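Local structure of spindle pole body-associated protein VIK1 (Saccharomyces cerevisiae, 2O0A) at residues A[94-108]-A[221-234]. The protein partners the minus-end-directed kinesin Kar3, recruiting it to microtubules and to the spindle pole body and cross-linking antiparallel microtubules with it. Sequence-based numbering, arbitrary orientation. Where two conformers were deposited one is given.
Sequences FNLISLSTTPHGSLR and VDFYFIELNNLKSI
Arg-108 reaches from the first turn of its helix to Glu-227 on the neighbouring strand and grips it side-on. Arg-108 NE meets the syn lone pair of Glu-227 OE1 at 2.9 Å, almost in the guanidinium plane, while its NH2 reaches Glu-227 OE2 at 3.0 Å along a more bent path. Asn-229 ND2 also donates to OE2, from the same face of the carboxylate as NH2. A lysine in place of Arg-108 would probably lose this two-pronged hold, leaving Glu-227 freer to turn and Asp-188, its other salt-bridge partner, short of a mate. Strands 94-99 and 221-228 are parallel neighbours in the central sheet of this kinesin-like motor domain, which lacks a nucleotide-binding site; seven backbone hydrogen bonds join them. At their start the packing is close and apolar: Phe-223 CB sits over the face of the Phe-94 ring. Further along, Leu-96 CG lies 3.8 Å from Phe-225 CD1. With CG anti to its backbone N (chi1 177°), the Phe-225 ring extends across to Arg-108, CE2 coming to 4.0 Å from Arg-108 CB. Near the strands' C-terminal ends a water held inside the contact joins Ser-98 OG, Ser-100 OG and Asn-229 OD1. The looser side lies beyond, where another water donates to Thr-101 O and accepts from Leu-231 N, both residues partly exposed.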
# COMPACT_ATOMS: atom_id res chain seq x y z
N PHE A 94 -4.67 9.95 -0.75
CA PHE A 94 -4.03 8.98 0.13
C PHE A 94 -3.35 7.87 -0.63
O PHE A 94 -3.46 7.77 -1.84
CB PHE A 94 -5.02 8.43 1.17
CG PHE A 94 -6.15 7.58 0.63
CD1 PHE A 94 -6.25 6.24 0.99
CD2 PHE A 94 -7.16 8.12 -0.20
CE1 PHE A 94 -7.29 5.43 0.55
CE2 PHE A 94 -8.23 7.33 -0.64
CZ PHE A 94 -8.29 5.97 -0.27
N ASN A 95 -2.63 7.03 0.10
CA ASN A 95 -1.85 5.99 -0.57
C ASN A 95 -1.76 4.71 0.22
O ASN A 95 -2.08 4.66 1.41
CB ASN A 95 -0.46 6.51 -0.97
CG ASN A 95 0.46 6.73 0.22
OD1 ASN A 95 0.75 5.80 0.99
ND2 ASN A 95 0.97 7.96 0.36
N LEU A 96 -1.34 3.67 -0.50
CA LEU A 96 -0.91 2.41 0.09
C LEU A 96 0.42 2.09 -0.58
O LEU A 96 0.48 1.90 -1.79
CB LEU A 96 -1.95 1.32 -0.18
CG LEU A 96 -1.59 -0.12 0.19
CD1 LEU A 96 -1.14 -0.21 1.64
CD2 LEU A 96 -2.74 -1.10 -0.11
N ILE A 97 1.49 2.08 0.21
CA ILE A 97 2.83 1.82 -0.31
C ILE A 97 3.24 0.43 0.17
O ILE A 97 3.47 0.23 1.37
CB ILE A 97 3.83 2.90 0.15
CG1 ILE A 97 3.40 4.25 -0.45
CG2 ILE A 97 5.28 2.53 -0.30
CD1 ILE A 97 4.08 5.47 0.16
N SER A 98 3.28 -0.52 -0.77
CA SER A 98 3.47 -1.93 -0.45
C SER A 98 4.88 -2.38 -0.85
O SER A 98 5.26 -2.25 -2.01
CB SER A 98 2.41 -2.78 -1.14
OG SER A 98 2.58 -4.16 -0.82
N LEU A 99 5.63 -2.88 0.14
CA LEU A 99 6.98 -3.41 -0.07
C LEU A 99 6.93 -4.93 -0.01
O LEU A 99 6.40 -5.51 0.95
CB LEU A 99 7.92 -2.89 1.03
CG LEU A 99 8.47 -1.47 0.90
CD1 LEU A 99 7.38 -0.42 0.88
CD2 LEU A 99 9.47 -1.16 2.00
N SER A 100 7.49 -5.55 -1.03
CA SER A 100 7.48 -7.01 -1.17
C SER A 100 8.81 -7.42 -1.76
O SER A 100 9.45 -6.61 -2.42
CB SER A 100 6.38 -7.44 -2.12
OG SER A 100 5.08 -7.23 -1.55
N THR A 101 9.24 -8.66 -1.52
CA THR A 101 10.48 -9.13 -2.16
C THR A 101 10.22 -10.28 -3.14
O THR A 101 11.16 -10.84 -3.73
CB THR A 101 11.56 -9.55 -1.12
OG1 THR A 101 11.01 -10.55 -0.25
CG2 THR A 101 12.03 -8.34 -0.31
N THR A 102 8.95 -10.64 -3.29
CA THR A 102 8.50 -11.66 -4.23
C THR A 102 7.29 -11.13 -5.00
O THR A 102 6.67 -10.16 -4.55
CB THR A 102 8.11 -12.96 -3.51
OG1 THR A 102 7.08 -12.70 -2.54
CG2 THR A 102 9.31 -13.58 -2.82
N PRO A 103 6.98 -11.73 -6.16
CA PRO A 103 5.79 -11.33 -6.91
C PRO A 103 4.55 -11.30 -6.02
O PRO A 103 4.27 -12.27 -5.29
CB PRO A 103 5.67 -12.43 -7.97
CG PRO A 103 7.08 -12.83 -8.21
CD PRO A 103 7.74 -12.79 -6.85
N HIS A 104 3.82 -10.18 -6.07
CA HIS A 104 2.62 -10.02 -5.25
C HIS A 104 1.39 -9.54 -6.03
O HIS A 104 0.63 -8.64 -5.58
CB HIS A 104 2.92 -9.09 -4.09
CG HIS A 104 3.44 -9.79 -2.87
ND1 HIS A 104 2.71 -9.90 -1.70
CD2 HIS A 104 4.62 -10.43 -2.63
CE1 HIS A 104 3.42 -10.58 -0.81
NE2 HIS A 104 4.58 -10.90 -1.34
N GLY A 105 1.15 -10.13 -7.20
CA GLY A 105 -0.05 -9.80 -7.98
C GLY A 105 -1.37 -10.05 -7.26
O GLY A 105 -2.35 -9.34 -7.51
N SER A 106 -1.41 -11.04 -6.38
CA SER A 106 -2.64 -11.36 -5.67
C SER A 106 -3.11 -10.20 -4.79
O SER A 106 -4.31 -9.98 -4.62
CB SER A 106 -2.48 -12.64 -4.84
OG SER A 106 -1.52 -12.44 -3.83
N LEU A 107 -2.15 -9.45 -4.23
CA LEU A 107 -2.50 -8.29 -3.40
C LEU A 107 -3.14 -7.20 -4.24
O LEU A 107 -4.15 -6.59 -3.84
CB LEU A 107 -1.26 -7.74 -2.67
CG LEU A 107 -1.59 -6.69 -1.61
CD1 LEU A 107 -2.27 -7.32 -0.36
CD2 LEU A 107 -0.33 -5.93 -1.21
N ARG A 108 -2.56 -6.97 -5.42
CA ARG A 108 -3.09 -6.03 -6.39
C ARG A 108 -4.53 -6.39 -6.81
O ARG A 108 -5.42 -5.54 -6.80
CB ARG A 108 -2.16 -5.95 -7.60
CG ARG A 108 -2.54 -4.86 -8.59
CD ARG A 108 -1.79 -5.03 -9.90
NE ARG A 108 -0.38 -5.20 -9.65
CZ ARG A 108 0.41 -6.17 -10.12
NH1 ARG A 108 -0.02 -7.10 -10.98
NH2 ARG A 108 1.67 -6.18 -9.76
N VAL A 221 -11.29 12.26 -5.25
CA VAL A 221 -10.29 11.91 -4.24
C VAL A 221 -9.35 10.95 -4.93
O VAL A 221 -9.81 10.02 -5.59
CB VAL A 221 -10.94 11.25 -3.00
CG1 VAL A 221 -9.90 10.84 -1.98
CG2 VAL A 221 -11.97 12.21 -2.37
N ASP A 222 -8.05 11.20 -4.79
CA ASP A 222 -7.02 10.38 -5.44
C ASP A 222 -6.44 9.39 -4.46
O ASP A 222 -6.17 9.73 -3.31
CB ASP A 222 -5.87 11.25 -5.95
CG ASP A 222 -6.30 12.26 -6.99
OD1 ASP A 222 -7.24 11.98 -7.77
OD2 ASP A 222 -5.69 13.35 -7.02
N PHE A 223 -6.27 8.16 -4.94
CA PHE A 223 -5.60 7.09 -4.20
C PHE A 223 -4.46 6.53 -5.03
O PHE A 223 -4.64 6.26 -6.21
CB PHE A 223 -6.62 5.99 -3.89
CG PHE A 223 -5.97 4.70 -3.44
CD1 PHE A 223 -5.30 4.66 -2.22
CD2 PHE A 223 -6.02 3.55 -4.23
CE1 PHE A 223 -4.67 3.50 -1.78
CE2 PHE A 223 -5.40 2.36 -3.82
CZ PHE A 223 -4.71 2.33 -2.58
N TYR A 224 -3.29 6.32 -4.40
CA TYR A 224 -2.13 5.77 -5.10
C TYR A 224 -1.69 4.49 -4.44
O TYR A 224 -1.42 4.49 -3.24
CB TYR A 224 -0.95 6.76 -5.09
CG TYR A 224 -1.31 8.11 -5.63
CD1 TYR A 224 -1.02 8.45 -6.96
CD2 TYR A 224 -1.92 9.06 -4.81
CE1 TYR A 224 -1.36 9.71 -7.46
CE2 TYR A 224 -2.26 10.32 -5.31
CZ TYR A 224 -1.98 10.63 -6.61
OH TYR A 224 -2.30 11.88 -7.10
N PHE A 225 -1.62 3.42 -5.22
CA PHE A 225 -1.07 2.15 -4.76
C PHE A 225 0.31 1.98 -5.37
O PHE A 225 0.46 1.88 -6.60
CB PHE A 225 -2.00 1.01 -5.17
CG PHE A 225 -1.51 -0.36 -4.82
CD1 PHE A 225 -1.12 -0.69 -3.54
CD2 PHE A 225 -1.52 -1.36 -5.79
CE1 PHE A 225 -0.69 -1.98 -3.21
CE2 PHE A 225 -1.10 -2.67 -5.48
CZ PHE A 225 -0.69 -2.98 -4.18
N ILE A 226 1.32 2.00 -4.51
CA ILE A 226 2.71 1.92 -4.94
C ILE A 226 3.22 0.52 -4.65
O ILE A 226 3.08 0.03 -3.53
CB ILE A 226 3.56 2.97 -4.20
CG1 ILE A 226 3.06 4.39 -4.49
CG2 ILE A 226 5.06 2.78 -4.52
CD1 ILE A 226 3.07 4.78 -5.97
N GLU A 227 3.79 -0.15 -5.67
CA GLU A 227 4.35 -1.48 -5.49
C GLU A 227 5.86 -1.41 -5.64
O GLU A 227 6.37 -1.06 -6.71
CB GLU A 227 3.75 -2.47 -6.48
CG GLU A 227 2.30 -2.79 -6.18
CD GLU A 227 1.68 -3.67 -7.25
OE1 GLU A 227 1.16 -3.12 -8.24
OE2 GLU A 227 1.69 -4.89 -7.09
N LEU A 228 6.56 -1.75 -4.57
CA LEU A 228 8.01 -1.91 -4.61
C LEU A 228 8.25 -3.38 -4.30
O LEU A 228 8.32 -3.76 -3.15
CB LEU A 228 8.66 -0.99 -3.58
CG LEU A 228 8.54 0.51 -3.87
CD1 LEU A 228 8.75 1.32 -2.63
CD2 LEU A 228 9.51 0.91 -5.00
N ASN A 229 8.35 -4.20 -5.34
CA ASN A 229 8.12 -5.64 -5.16
C ASN A 229 9.36 -6.52 -5.35
O ASN A 229 9.25 -7.74 -5.53
CB ASN A 229 6.96 -6.14 -6.04
CG ASN A 229 5.57 -5.65 -5.58
OD1 ASN A 229 5.43 -4.92 -4.57
ND2 ASN A 229 4.55 -6.06 -6.32
N ASN A 230 10.53 -5.90 -5.27
CA ASN A 230 11.79 -6.63 -5.13
C ASN A 230 12.79 -5.83 -4.30
O ASN A 230 12.60 -4.63 -4.08
CB ASN A 230 12.34 -7.06 -6.50
CG ASN A 230 12.47 -5.91 -7.48
OD1 ASN A 230 12.01 -6.00 -8.62
ND2 ASN A 230 13.13 -4.83 -7.05
N LEU A 231 13.85 -6.49 -3.80
CA LEU A 231 14.77 -5.84 -2.85
C LEU A 231 15.45 -4.62 -3.45
O LEU A 231 15.61 -3.60 -2.77
CB LEU A 231 15.83 -6.80 -2.29
CG LEU A 231 16.73 -6.17 -1.21
CD1 LEU A 231 15.97 -5.86 0.08
CD2 LEU A 231 17.95 -7.03 -0.91
N LYS A 232 15.84 -4.71 -4.72
CA LYS A 232 16.48 -3.58 -5.38
C LYS A 232 15.58 -2.34 -5.36
O LYS A 232 16.05 -1.26 -5.01
CB LYS A 232 16.86 -3.92 -6.82
CG LYS A 232 18.33 -4.31 -6.99
CD LYS A 232 18.75 -4.27 -8.45
CE LYS A 232 19.40 -2.95 -8.85
NZ LYS A 232 18.43 -1.82 -8.98
N SER A 233 14.30 -2.53 -5.68
CA SER A 233 13.34 -1.43 -5.69
C SER A 233 13.19 -0.85 -4.29
O SER A 233 13.20 0.37 -4.11
CB SER A 233 11.97 -1.91 -6.22
OG SER A 233 12.07 -2.43 -7.55
N ILE A 234 13.09 -1.72 -3.29
CA ILE A 234 12.97 -1.29 -1.90
C ILE A 234 14.18 -0.47 -1.44
O ILE A 234 14.04 0.49 -0.69
CB ILE A 234 12.74 -2.50 -0.97
CG1 ILE A 234 11.37 -3.13 -1.26
CG2 ILE A 234 12.87 -2.11 0.49
CD1 ILE A 234 11.22 -4.55 -0.74
O HOH W 1 3.25 -5.59 -2.99
O HOH W 2 13.58 -9.38 -4.54
O HOH W 3 1.25 -6.05 -4.77